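Local coordinates for protein alpha-1,6-mannanase (Bacteroides thetaiotaomicron, PDB 4V1S) that probably hydrolyses alpha-1,6-linked mannan, as a family 76 glycoside hydrolase and homologue of alpha-1,6-mannanases, probably for polysaccharide utilisation in a gut bacterium, at residues D104-C109 with L157-N162; G151-Y156 with E166-A171; Y47-E52 with I346-R351; F315-I320 with A380-M385; E237-K242 with G256-Q261. All coordinates share one frame; numbering follows the deposited sequence.

How the contacts relate
From the N terminus, helix 46-61 opens the widest loop, which contact 3 closes only at residues 346-351 near the end of helix 334-350. Contacts 1, 2 and 5 nest inside that span. Contacts 1 and 2 cross: 104-109 is followed by 151-156, then 157-162 and 166-171, so helix 142-159 is held to helices 99-114 and 162-177, and the contacts touch where Leu106 meets Ala155. Contact 5 is a short local closure between the end of helix 222-239 and strand 258-259, with its centre about 38 Å from that of contact 1. Contact 4 opens inside contact 3 but closes after it, joining helix 313-330 to helix 374-394.

Contact 1 (D104-C109 with L157-N162); sequences DALMNC and LATQNN
Thr159 and Leu106 reach toward each other tip to tip, the threonine methyl CG2 lying 3.9 Å from Leu106 CD2. Thr159 stands in the last turn of helix 142-159, and its first torsion (chi1 65°) divides its two branches between separate tasks. CG2 faces helix 99-114, while OG1 stays close to its own backbone, where it accepts from Asn161 N at 3.2 Å in an ST turn and also bonds to Ala155 O. A threonine suits this spot because one branch can join the apolar packing while the other serves the helix end. Gln160 then leaves the helix with a positive phi of 63° and turns the chain. Asn161 follows as the N-cap of helix 162-177, its OD1 bound to Tyr164 N and to Ser163 OG. With CG anti to the backbone N (chi1 -180°), the amide extends toward helix 99-114 and presents ND2 to Met107, whose CE lies 3.4 Å from it. The two side chains cross at about a right angle, and the methionine chain, bent at both chi2 and chi3, folds its methyl across to the amide. Tyr164 touches Leu106, Met107 and Thr159 and so fills in beside the pair, while Leu88 and Thr92 of helix 81-97 also pack on Leu106. The two segments meet through van der Waals contact alone, with 114 Å² buried. Thr159 OG1 and Asn161 OD1 serve the helix ends, which leaves the threonine methyl and Asn161 ND2 to meet the neighbouring helix.

Contact 2 (G151-Y156 with E166-A171); sequences GLCDAY and EKAKGA
Leu152 and Ala168 meet at the heart of an antiparallel helical hairpin, in which helices 142-159 and 162-177 are joined by a tight turn. Such hairpins build the (alpha/alpha)6 barrel expected for glycoside hydrolase family 76. The short axes run at 157° and approach to 8.4 Å, a close spacing that a residue as small as alanine permits: the CA atoms of Leu152 and Ala168 are 5.1 Å apart. Leu152 gives up the most surface. Its CB presses on Ala168 CB at 3.7 Å, while its isobutyl group, with CG anti to the carbonyl carbon (chi1 -60°), carries CD1 onto the backbone of the opposite helix. There CD1 lies near Ala168 N and beside the root of Lys167, whose side chain runs alongside that of leucine in the same direction. Only the aliphatic start of the lysine is used here. Its chain then leads away, and its ammonium forms a cation-pi contact with Trp117, so a long residue can pack at its base and stay polar at its end. Phe110 of helix 99-114 and Tyr127 of strand 124-127 cover both Leu152 and Lys167. Cys153, a compact apolar neighbour, borders the alanine methyl next to Leu152: Ala168 CB sits 3.9 Å from Cys153 N and 4.0 Å from Cys153 SG.

Contact 3 (Y47-E52 with I346-R351); sequences YTWCKE and IHNKLR
The indole of Trp49 and the imidazole of His347 lie face to face, with planes only 3° apart. The imidazole sits over the six-membered ring, the two centroids 3.5 Å apart, and Trp49 CE2 comes within 3.3 Å of His347 CE1. The stack continues down the histidine side chain, because His347 CB is also over the indole face in a CH-pi contact. With CG anti to the backbone N (chi1 -172°), the histidine extends from its helix, and its second torsion turns the ring flat on the broad tryptophan. In-plane bonds at the imidazole edge help fix its rotation. ND1 donates to Asn348 OD1 at 3.1 Å, nearly straight at 165°, and NE2 meets two waters. Both waters donate to Glu52 OE1, at 2.6 and 2.8 Å, so the carboxylate is joined to the histidine without touching it. This suits a surface site, where flat rings pack and the imidazole edge keeps its waters. Tyr46 meets Trp49 edge-to-face, and Asn344 of helix 334-350 packs on it too. Helix 46-61 thus meets the end of helix 334-350, while helix 374-394 touches both, through Tyr384 on Cys50 and Ile346.

Contact 4 (F315-I320 with A380-M385); sequences FAFSII and AAYMYM
Two helices of the barrel's inner ring, to judge from the topology, run side by side here: segments 315-320 and 380-385 lie almost parallel, at 10°, as neighbouring inner helices do in an (alpha/alpha)6 barrel. Met383 fills the gap between their axes, which are 10.7 Å apart. Its sulphur rests against Ile320, with SD 3.7 Å from Ile320 CD1 and equally close to CB and CG2. Its methyl CE turns to Phe317, meeting the ring at its edge near CD2, 4.0 Å away. Bends at chi2 and chi3 let this flexible side chain serve both partners. Phe317 takes the crowded position between its backbone N and carbonyl carbon (chi1 82°), and its ring then comes to Tyr382 as well. Phe317 CD2 lies in the plane of the tyrosine ring, at its edge, 3.8 Å from Tyr382 CE2. Phe86 of helix 81-97 meets Phe317 edge-to-face. The phenol OH of Tyr382 binds Asp321 OD2, one residue beyond the first segment, so the tyrosine ties the helices by a polar end as well as by its ring. Between the two segments themselves contact is apolar throughout: sulphur, methyl and ring carbons meet by dispersion, as suits a fully buried site, and the tyrosine hydroxyl has its partner in the carboxylate of Asp321.

Contact 5 (E237-K242 with G256-Q261); sequences ENLLDK and GSVNTQ
Val258 alone of its segment makes the contact, and it does so with its two methyl groups divided between neighbouring residues of quite different character. CG1 meets Leu239 CD2 at 4.2 Å, an ordinary apolar touch, whereas CG2 lies 4.2 Å from the backbone oxygen Asn238 O. The joint is light, with 77 Å² buried in all. A beta-branched valine suits a strand and needs no long reach: its CB already faces the helix end, and its fork offers a methyl to each partner. Leu239 must instead send its end across, since its CB starts off to one side; with CG beside the backbone N (chi1 -66°), the isobutyl group extends until CD2 arrives at the valine. The longer leucine can bridge that distance, and its buried setting suits an apolar chain. Asn238 contributes its carbonyl here, and the amide of its side chain is occupied within the helix, where ND2 bonds to Trp234 O. Just past the valine, Asn259 shapes the chain: its OD1 accepts from Gln261 N at 3.0 Å and 163°, with the donor above the carbonyl plane, in an Asx turn that ends the short strand. Strand 246-252 bonds through its backbone to Leu239 at Trp248 and to Asn259 at Asp249 and Ala250. Asp241 adds a salt bridge to Lys262. Helix 222-239 leads on into a small antiparallel meander of the short, weakly bonded strand 240-241, then 246-252 and 258-259, part of a small sheet in which 199-201 also pairs with 246-252.

Contact 1 (D104-C109 with L157-N162)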
# COMPACT_ATOMS: atom_id res chain seq x y z
N ASP A 104 5.75 -5.88 -19.85
CA ASP A 104 5.39 -7.31 -19.84
C ASP A 104 5.29 -7.85 -18.42
O ASP A 104 4.40 -8.64 -18.12
CB ASP A 104 6.40 -8.15 -20.62
CG ASP A 104 6.27 -8.00 -22.13
OD1 ASP A 104 5.29 -7.41 -22.63
OD2 ASP A 104 7.18 -8.50 -22.83
N ALA A 105 6.20 -7.43 -17.54
CA ALA A 105 6.20 -7.89 -16.15
C ALA A 105 4.91 -7.46 -15.46
O ALA A 105 4.28 -8.24 -14.71
CB ALA A 105 7.40 -7.33 -15.39
N LEU A 106 4.51 -6.23 -15.75
CA LEU A 106 3.26 -5.68 -15.20
C LEU A 106 2.05 -6.47 -15.71
O LEU A 106 1.16 -6.82 -14.94
CB LEU A 106 3.12 -4.19 -15.51
CG LEU A 106 1.82 -3.53 -15.07
CD1 LEU A 106 1.55 -3.71 -13.57
CD2 LEU A 106 1.86 -2.07 -15.46
N MET A 107 2.01 -6.76 -17.02
CA MET A 107 0.92 -7.53 -17.57
C MET A 107 0.88 -8.94 -17.00
O MET A 107 -0.20 -9.46 -16.67
CB MET A 107 0.98 -7.59 -19.09
CG MET A 107 -0.14 -8.43 -19.68
SD MET A 107 -1.81 -7.83 -19.27
CE MET A 107 -1.89 -6.36 -20.27
N ASN A 108 2.03 -9.58 -16.87
CA ASN A 108 2.07 -10.91 -16.27
C ASN A 108 1.58 -10.92 -14.80
O ASN A 108 0.90 -11.84 -14.34
CB ASN A 108 3.47 -11.51 -16.38
CG ASN A 108 3.79 -11.93 -17.79
OD1 ASN A 108 2.88 -12.22 -18.59
ND2 ASN A 108 5.07 -11.97 -18.13
N CYS A 109 1.90 -9.86 -14.07
CA CYS A 109 1.39 -9.71 -12.70
C CYS A 109 -0.11 -9.51 -12.71
O CYS A 109 -0.83 -10.16 -11.95
CB CYS A 109 2.14 -8.54 -12.08
SG CYS A 109 1.62 -8.10 -10.45
N LEU A 157 -2.76 4.53 -15.20
CA LEU A 157 -2.15 5.81 -15.50
C LEU A 157 -0.84 5.64 -16.27
O LEU A 157 -0.53 6.46 -17.12
CB LEU A 157 -1.93 6.62 -14.23
CG LEU A 157 -3.19 7.16 -13.55
CD1 LEU A 157 -2.83 7.70 -12.17
CD2 LEU A 157 -3.85 8.26 -14.37
N ALA A 158 -0.09 4.59 -15.95
CA ALA A 158 1.23 4.34 -16.56
C ALA A 158 1.15 3.79 -17.99
O ALA A 158 2.07 4.01 -18.78
CB ALA A 158 2.04 3.38 -15.69
N THR A 159 0.08 3.06 -18.29
CA THR A 159 0.01 2.27 -19.53
C THR A 159 -1.19 2.57 -20.41
O THR A 159 -1.19 2.22 -21.61
CB THR A 159 -0.08 0.76 -19.24
OG1 THR A 159 -1.30 0.46 -18.56
CG2 THR A 159 1.12 0.28 -18.44
N GLN A 160 -2.24 3.14 -19.81
CA GLN A 160 -3.52 3.39 -20.48
C GLN A 160 -4.21 2.10 -20.94
O GLN A 160 -5.08 2.14 -21.82
CB GLN A 160 -3.37 4.42 -21.59
CG GLN A 160 -2.81 5.73 -21.04
CD GLN A 160 -3.86 6.58 -20.32
OE1 GLN A 160 -4.77 7.16 -20.96
NE2 GLN A 160 -3.71 6.74 -19.02
N ASN A 161 -3.91 0.99 -20.27
CA ASN A 161 -4.55 -0.28 -20.56
C ASN A 161 -5.91 -0.33 -19.90
O ASN A 161 -6.02 -0.23 -18.67
CB ASN A 161 -3.67 -1.42 -20.07
CG ASN A 161 -4.28 -2.77 -20.35
OD1 ASN A 161 -5.32 -3.13 -19.78
ND2 ASN A 161 -3.62 -3.54 -21.18
N ASN A 162 -6.95 -0.48 -20.72
CA ASN A 162 -8.33 -0.39 -20.20
C ASN A 162 -8.70 -1.54 -19.27
O ASN A 162 -9.51 -1.34 -18.34
CB ASN A 162 -9.34 -0.24 -21.35
CG ASN A 162 -9.41 1.22 -21.90
OD1 ASN A 162 -8.88 2.15 -21.29
ND2 ASN A 162 -10.10 1.41 -23.03

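Contact 2 (G151-Y156 with E166-A171)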
# COMPACT_ATOMS: atom_id res chain seq x y z
N GLY A 151 -3.12 0.20 -6.83
CA GLY A 151 -2.09 -0.28 -7.79
C GLY A 151 -2.65 -0.30 -9.22
O GLY A 151 -1.94 0.09 -10.16
N LEU A 152 -3.90 -0.77 -9.39
CA LEU A 152 -4.48 -0.84 -10.73
C LEU A 152 -4.75 0.54 -11.32
O LEU A 152 -4.59 0.72 -12.52
CB LEU A 152 -5.73 -1.73 -10.73
CG LEU A 152 -5.49 -3.19 -10.30
CD1 LEU A 152 -6.83 -3.89 -10.14
CD2 LEU A 152 -4.63 -3.89 -11.34
N CYS A 153 -5.14 1.50 -10.49
CA CYS A 153 -5.27 2.88 -10.96
C CYS A 153 -3.92 3.37 -11.47
O CYS A 153 -3.83 3.96 -12.55
CB CYS A 153 -5.77 3.83 -9.86
SG CYS A 153 -7.49 3.66 -9.40
N ASP A 154 -2.87 3.14 -10.68
CA ASP A 154 -1.55 3.59 -11.09
C ASP A 154 -1.05 2.85 -12.35
O ASP A 154 -0.39 3.45 -13.20
CB ASP A 154 -0.56 3.43 -9.92
CG ASP A 154 -0.82 4.45 -8.82
OD1 ASP A 154 -1.35 5.53 -9.13
OD2 ASP A 154 -0.47 4.19 -7.64
N ALA A 155 -1.40 1.56 -12.47
CA ALA A 155 -1.05 0.78 -13.64
C ALA A 155 -1.73 1.34 -14.90
O ALA A 155 -1.11 1.46 -15.97
CB ALA A 155 -1.40 -0.69 -13.45
N TYR A 156 -3.00 1.68 -14.76
CA TYR A 156 -3.72 2.37 -15.84
C TYR A 156 -3.09 3.72 -16.19
O TYR A 156 -2.90 4.04 -17.36
CB TYR A 156 -5.21 2.56 -15.46
CG TYR A 156 -5.93 3.45 -16.46
CD1 TYR A 156 -6.31 2.96 -17.70
CD2 TYR A 156 -6.15 4.78 -16.19
CE1 TYR A 156 -6.92 3.79 -18.64
CE2 TYR A 156 -6.76 5.60 -17.11
CZ TYR A 156 -7.13 5.11 -18.33
OH TYR A 156 -7.76 5.96 -19.22
N GLU A 166 -10.66 -1.33 -15.65
CA GLU A 166 -11.87 -2.10 -15.40
C GLU A 166 -11.78 -2.80 -14.04
O GLU A 166 -12.70 -2.76 -13.23
CB GLU A 166 -12.08 -3.11 -16.52
CG GLU A 166 -13.24 -4.07 -16.36
CD GLU A 166 -13.47 -4.91 -17.62
OE1 GLU A 166 -12.65 -4.83 -18.58
OE2 GLU A 166 -14.47 -5.65 -17.65
N LYS A 167 -10.64 -3.44 -13.78
CA LYS A 167 -10.46 -4.13 -12.51
C LYS A 167 -10.26 -3.13 -11.36
O LYS A 167 -10.67 -3.42 -10.24
CB LYS A 167 -9.32 -5.15 -12.56
CG LYS A 167 -9.64 -6.38 -13.39
CD LYS A 167 -10.62 -7.29 -12.70
CE LYS A 167 -10.87 -8.57 -13.48
NZ LYS A 167 -11.51 -8.36 -14.80
N ALA A 168 -9.61 -1.98 -11.60
CA ALA A 168 -9.53 -0.95 -10.54
C ALA A 168 -10.93 -0.55 -10.09
O ALA A 168 -11.21 -0.46 -8.89
CB ALA A 168 -8.79 0.27 -11.01
N LYS A 169 -11.80 -0.29 -11.05
CA LYS A 169 -13.17 0.09 -10.74
C LYS A 169 -13.92 -1.01 -10.00
O LYS A 169 -14.67 -0.74 -9.04
CB LYS A 169 -13.92 0.47 -12.03
CG LYS A 169 -13.47 1.78 -12.62
CD LYS A 169 -14.15 1.95 -13.97
CE LYS A 169 -13.75 3.22 -14.66
NZ LYS A 169 -14.34 3.28 -16.04
N GLY A 170 -13.70 -2.26 -10.43
CA GLY A 170 -14.37 -3.37 -9.82
C GLY A 170 -13.89 -3.64 -8.42
O GLY A 170 -14.68 -3.90 -7.52
N ALA A 171 -12.59 -3.57 -8.21
CA ALA A 171 -12.03 -3.75 -6.86
C ALA A 171 -12.57 -2.67 -5.91
O ALA A 171 -12.94 -2.95 -4.79
CB ALA A 171 -10.51 -3.71 -6.92

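Contact 3 (Y47-E52 with I346-R351)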
# COMPACT_ATOMS: atom_id res chain seq x y z
N TYR A 47 17.85 1.54 -8.77
CA TYR A 47 17.27 0.70 -9.80
C TYR A 47 17.88 -0.70 -9.81
O TYR A 47 17.15 -1.72 -9.86
CB TYR A 47 17.49 1.37 -11.15
CG TYR A 47 16.68 0.82 -12.32
CD1 TYR A 47 15.29 0.86 -12.31
CD2 TYR A 47 17.29 0.34 -13.45
CE1 TYR A 47 14.54 0.41 -13.37
CE2 TYR A 47 16.57 -0.13 -14.53
CZ TYR A 47 15.18 -0.08 -14.49
OH TYR A 47 14.46 -0.51 -15.57
N THR A 48 19.21 -0.77 -9.73
CA THR A 48 19.88 -2.06 -9.56
C THR A 48 19.48 -2.77 -8.27
O THR A 48 19.23 -3.95 -8.27
CB THR A 48 21.42 -1.91 -9.65
OG1 THR A 48 21.72 -1.51 -10.99
CG2 THR A 48 22.11 -3.20 -9.35
N TRP A 49 19.37 -2.03 -7.18
CA TRP A 49 18.95 -2.63 -5.94
C TRP A 49 17.59 -3.27 -6.10
O TRP A 49 17.36 -4.35 -5.59
CB TRP A 49 18.88 -1.60 -4.81
CG TRP A 49 20.19 -1.01 -4.42
CD1 TRP A 49 21.41 -1.31 -4.92
CD2 TRP A 49 20.38 0.01 -3.44
NE1 TRP A 49 22.37 -0.52 -4.31
CE2 TRP A 49 21.76 0.29 -3.39
CE3 TRP A 49 19.52 0.70 -2.58
CZ2 TRP A 49 22.31 1.24 -2.51
CZ3 TRP A 49 20.06 1.66 -1.72
CH2 TRP A 49 21.44 1.92 -1.70
N CYS A 50 16.71 -2.61 -6.84
CA CYS A 50 15.38 -3.17 -7.07
C CYS A 50 15.47 -4.46 -7.86
O CYS A 50 14.92 -5.47 -7.45
CB CYS A 50 14.49 -2.18 -7.81
SG CYS A 50 12.83 -2.80 -8.16
N LYS A 51 16.20 -4.44 -8.97
CA LYS A 51 16.36 -5.66 -9.78
C LYS A 51 17.01 -6.80 -8.98
O LYS A 51 16.64 -7.94 -9.09
CB LYS A 51 17.12 -5.34 -11.07
CG LYS A 51 16.29 -4.47 -12.01
CD LYS A 51 17.11 -3.77 -13.08
CE LYS A 51 18.26 -4.64 -13.52
NZ LYS A 51 17.77 -5.82 -14.26
N GLU A 52 17.99 -6.46 -8.16
CA GLU A 52 18.60 -7.44 -7.30
C GLU A 52 17.58 -8.11 -6.38
O GLU A 52 17.59 -9.34 -6.20
CB GLU A 52 19.74 -6.80 -6.51
CG GLU A 52 20.97 -6.53 -7.36
CD GLU A 52 22.06 -5.76 -6.63
OE1 GLU A 52 21.78 -5.16 -5.56
OE2 GLU A 52 23.22 -5.73 -7.11
N ILE A 346 17.21 0.67 4.70
CA ILE A 346 16.72 -0.64 4.31
C ILE A 346 17.81 -1.45 3.62
O ILE A 346 18.07 -2.59 3.99
CB ILE A 346 15.47 -0.51 3.40
CG1 ILE A 346 14.31 0.14 4.18
CG2 ILE A 346 15.04 -1.89 2.90
CD1 ILE A 346 13.21 0.60 3.26
N HIS A 347 18.46 -0.87 2.64
CA HIS A 347 19.52 -1.60 1.89
C HIS A 347 20.76 -1.89 2.72
O HIS A 347 21.32 -2.98 2.70
CB HIS A 347 19.88 -0.81 0.66
CG HIS A 347 20.79 -1.53 -0.27
ND1 HIS A 347 22.15 -1.30 -0.32
CD2 HIS A 347 20.55 -2.53 -1.15
CE1 HIS A 347 22.69 -2.09 -1.23
NE2 HIS A 347 21.74 -2.84 -1.75
N ASN A 348 21.23 -0.85 3.40
CA ASN A 348 22.51 -0.89 4.10
C ASN A 348 22.48 -1.62 5.43
O ASN A 348 23.49 -2.18 5.84
CB ASN A 348 23.05 0.54 4.22
CG ASN A 348 23.32 1.19 2.86
OD1 ASN A 348 23.43 0.52 1.80
ND2 ASN A 348 23.40 2.52 2.86
N LYS A 349 21.33 -1.61 6.10
CA LYS A 349 21.21 -2.17 7.44
C LYS A 349 20.22 -3.33 7.60
O LYS A 349 20.40 -4.19 8.48
CB LYS A 349 20.88 -1.08 8.44
CG LYS A 349 21.98 -0.05 8.60
CD LYS A 349 23.21 -0.70 9.21
CE LYS A 349 24.39 0.24 9.39
NZ LYS A 349 25.49 -0.47 10.11
N LEU A 350 19.19 -3.38 6.76
CA LEU A 350 18.20 -4.48 6.89
C LEU A 350 18.45 -5.69 6.00
O LEU A 350 18.18 -6.82 6.42
CB LEU A 350 16.78 -3.96 6.67
CG LEU A 350 16.34 -2.83 7.62
CD1 LEU A 350 14.91 -2.43 7.28
CD2 LEU A 350 16.44 -3.26 9.09
N ARG A 351 18.93 -5.46 4.78
CA ARG A 351 19.25 -6.53 3.85
C ARG A 351 20.22 -7.50 4.51
O ARG A 351 21.27 -7.09 5.05
CB ARG A 351 19.87 -5.98 2.57
CG ARG A 351 20.12 -7.02 1.48
CD ARG A 351 20.70 -6.37 0.24
NE ARG A 351 22.11 -6.65 0.03
CZ ARG A 351 23.12 -5.83 0.33
NH1 ARG A 351 22.91 -4.64 0.88
NH2 ARG A 351 24.35 -6.22 0.06
O HOH W 1 20.55 -5.20 -3.28
O HOH W 2 23.58 -3.93 -3.84

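Contact 4 (F315-I320 with A380-M385)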
# COMPACT_ATOMS: atom_id res chain seq x y z
N PHE A 315 3.92 -1.99 6.59
CA PHE A 315 3.17 -0.83 7.08
C PHE A 315 3.94 0.47 6.87
O PHE A 315 3.41 1.46 6.34
CB PHE A 315 2.84 -0.93 8.58
CG PHE A 315 1.82 -1.98 8.93
CD1 PHE A 315 0.99 -2.58 7.98
CD2 PHE A 315 1.65 -2.32 10.29
CE1 PHE A 315 0.04 -3.50 8.40
CE2 PHE A 315 0.70 -3.26 10.69
CZ PHE A 315 -0.08 -3.88 9.74
N ALA A 316 5.21 0.46 7.27
CA ALA A 316 5.99 1.72 7.38
C ALA A 316 6.33 2.36 6.04
O ALA A 316 6.55 3.54 5.99
CB ALA A 316 7.27 1.51 8.18
N PHE A 317 6.32 1.55 4.97
CA PHE A 317 6.56 2.05 3.60
C PHE A 317 5.59 3.17 3.29
O PHE A 317 5.91 4.07 2.45
CB PHE A 317 6.43 0.91 2.57
CG PHE A 317 5.01 0.65 2.21
CD1 PHE A 317 4.18 -0.05 3.04
CD2 PHE A 317 4.45 1.38 1.17
CE1 PHE A 317 2.83 -0.14 2.75
CE2 PHE A 317 3.11 1.27 0.86
CZ PHE A 317 2.30 0.52 1.68
N SER A 318 4.41 3.16 3.93
CA SER A 318 3.39 4.20 3.65
C SER A 318 3.83 5.59 4.09
O SER A 318 3.40 6.60 3.52
CB SER A 318 2.03 3.86 4.26
OG SER A 318 2.07 3.82 5.66
N ILE A 319 4.70 5.66 5.10
CA ILE A 319 5.25 6.95 5.52
C ILE A 319 6.21 7.46 4.43
O ILE A 319 6.22 8.66 4.10
CB ILE A 319 5.95 6.85 6.89
CG1 ILE A 319 4.94 6.41 7.97
CG2 ILE A 319 6.65 8.16 7.25
CD1 ILE A 319 3.64 7.20 8.01
N ILE A 320 6.99 6.55 3.84
CA ILE A 320 7.88 6.93 2.75
C ILE A 320 7.08 7.40 1.54
O ILE A 320 7.41 8.44 0.94
CB ILE A 320 8.85 5.80 2.39
CG1 ILE A 320 9.65 5.34 3.62
CG2 ILE A 320 9.78 6.24 1.26
CD1 ILE A 320 10.66 4.22 3.35
N ALA A 380 10.33 -3.94 -0.01
CA ALA A 380 11.66 -3.35 -0.24
C ALA A 380 11.90 -3.07 -1.73
O ALA A 380 12.34 -2.01 -2.08
CB ALA A 380 12.74 -4.24 0.32
N ALA A 381 11.56 -4.02 -2.59
CA ALA A 381 11.68 -3.82 -4.01
C ALA A 381 10.90 -2.60 -4.46
O ALA A 381 11.38 -1.79 -5.27
CB ALA A 381 11.23 -5.06 -4.77
N TYR A 382 9.67 -2.45 -3.93
CA TYR A 382 8.83 -1.31 -4.27
C TYR A 382 9.49 0.02 -3.87
O TYR A 382 9.59 0.94 -4.69
CB TYR A 382 7.46 -1.49 -3.63
CG TYR A 382 6.55 -0.29 -3.68
CD1 TYR A 382 6.33 0.38 -4.87
CD2 TYR A 382 5.87 0.15 -2.55
CE1 TYR A 382 5.49 1.51 -4.92
CE2 TYR A 382 5.05 1.26 -2.58
CZ TYR A 382 4.84 1.94 -3.76
OH TYR A 382 4.03 3.05 -3.76
N MET A 383 10.02 0.07 -2.65
CA MET A 383 10.75 1.27 -2.21
C MET A 383 11.94 1.59 -3.10
O MET A 383 12.18 2.75 -3.46
CB MET A 383 11.20 1.12 -0.79
CG MET A 383 10.06 1.14 0.20
SD MET A 383 9.15 2.70 0.33
CE MET A 383 7.81 2.44 -0.81
N TYR A 384 12.66 0.56 -3.51
CA TYR A 384 13.82 0.81 -4.38
C TYR A 384 13.41 1.39 -5.72
O TYR A 384 14.10 2.26 -6.25
CB TYR A 384 14.70 -0.43 -4.57
CG TYR A 384 15.34 -0.96 -3.32
CD1 TYR A 384 15.80 -0.11 -2.31
CD2 TYR A 384 15.49 -2.33 -3.12
CE1 TYR A 384 16.32 -0.62 -1.13
CE2 TYR A 384 16.10 -2.86 -1.97
CZ TYR A 384 16.51 -1.98 -0.98
OH TYR A 384 17.08 -2.47 0.16
N MET A 385 12.32 0.89 -6.30
CA MET A 385 11.87 1.39 -7.57
C MET A 385 11.37 2.84 -7.42
O MET A 385 11.59 3.69 -8.30
CB MET A 385 10.79 0.49 -8.16
CG MET A 385 10.47 0.82 -9.61
SD MET A 385 11.77 0.48 -10.77
CE MET A 385 11.43 -1.23 -11.16

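Contact 5 (E237-K242 with G256-Q261)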
# COMPACT_ATOMS: atom_id res chain seq x y z
N GLU A 237 -14.16 11.30 12.77
CA GLU A 237 -15.06 11.38 13.94
C GLU A 237 -14.84 10.20 14.90
O GLU A 237 -14.98 10.37 16.12
CB GLU A 237 -16.50 11.43 13.45
CG GLU A 237 -17.56 11.39 14.54
CD GLU A 237 -17.54 12.60 15.47
OE1 GLU A 237 -16.99 13.65 15.07
OE2 GLU A 237 -18.06 12.48 16.55
N ASN A 238 -14.48 9.03 14.35
CA ASN A 238 -14.43 7.78 15.13
C ASN A 238 -13.06 7.20 15.43
O ASN A 238 -12.90 6.51 16.45
CB ASN A 238 -15.27 6.71 14.42
CG ASN A 238 -16.74 7.01 14.51
OD1 ASN A 238 -17.35 6.70 15.52
ND2 ASN A 238 -17.31 7.64 13.48
N LEU A 239 -12.09 7.41 14.53
CA LEU A 239 -10.82 6.72 14.65
C LEU A 239 -9.57 7.60 14.70
O LEU A 239 -8.46 7.08 14.77
CB LEU A 239 -10.69 5.65 13.56
CG LEU A 239 -11.70 4.51 13.69
CD1 LEU A 239 -11.85 3.73 12.39
CD2 LEU A 239 -11.30 3.60 14.86
N LEU A 240 -9.75 8.91 14.67
CA LEU A 240 -8.63 9.84 14.79
C LEU A 240 -8.46 10.27 16.24
O LEU A 240 -9.41 10.73 16.87
CB LEU A 240 -8.84 11.06 13.91
CG LEU A 240 -7.78 12.17 13.94
CD1 LEU A 240 -6.49 11.68 13.32
CD2 LEU A 240 -8.27 13.38 13.19
N ASP A 241 -7.24 10.11 16.75
CA ASP A 241 -6.90 10.56 18.08
C ASP A 241 -6.51 12.03 17.99
O ASP A 241 -5.47 12.37 17.43
CB ASP A 241 -5.73 9.73 18.61
CG ASP A 241 -5.40 10.03 20.07
OD1 ASP A 241 -5.83 11.09 20.59
OD2 ASP A 241 -4.69 9.20 20.70
N LYS A 242 -7.36 12.90 18.53
CA LYS A 242 -7.12 14.34 18.47
C LYS A 242 -5.88 14.77 19.25
O LYS A 242 -5.35 15.85 18.98
CB LYS A 242 -8.34 15.10 19.00
N GLY A 256 -19.00 -0.79 20.08
CA GLY A 256 -18.41 0.48 19.68
C GLY A 256 -17.05 0.74 20.31
O GLY A 256 -16.52 1.84 20.17
N SER A 257 -16.47 -0.25 20.98
CA SER A 257 -15.14 -0.08 21.54
C SER A 257 -14.08 0.06 20.45
O SER A 257 -14.20 -0.50 19.36
CB SER A 257 -14.76 -1.22 22.49
OG SER A 257 -14.74 -2.48 21.85
N VAL A 258 -13.05 0.80 20.77
CA VAL A 258 -11.99 1.12 19.83
C VAL A 258 -10.73 0.35 20.19
O VAL A 258 -10.31 0.31 21.35
CB VAL A 258 -11.71 2.63 19.80
CG1 VAL A 258 -10.49 2.97 18.95
CG2 VAL A 258 -12.93 3.38 19.26
N ASN A 259 -10.16 -0.31 19.17
CA ASN A 259 -8.82 -0.85 19.27
C ASN A 259 -7.89 0.31 19.00
O ASN A 259 -7.80 0.79 17.87
CB ASN A 259 -8.60 -1.97 18.25
CG ASN A 259 -7.18 -2.53 18.29
OD1 ASN A 259 -6.31 -2.01 18.97
ND2 ASN A 259 -6.94 -3.59 17.55
N THR A 260 -7.21 0.76 20.05
CA THR A 260 -6.38 1.95 19.97
C THR A 260 -4.95 1.70 19.50
O THR A 260 -4.15 2.63 19.49
CB THR A 260 -6.35 2.68 21.31
OG1 THR A 260 -5.83 1.82 22.32
CG2 THR A 260 -7.74 3.13 21.71
N GLN A 261 -4.62 0.47 19.09
CA GLN A 261 -3.31 0.21 18.47
C GLN A 261 -3.07 1.17 17.32
O GLN A 261 -3.88 1.27 16.40
CB GLN A 261 -3.19 -1.22 17.98
CG GLN A 261 -1.91 -1.52 17.21
CD GLN A 261 -0.67 -1.52 18.10
OE1 GLN A 261 -0.71 -2.00 19.25
NE2 GLN A 261 0.44 -1.00 17.57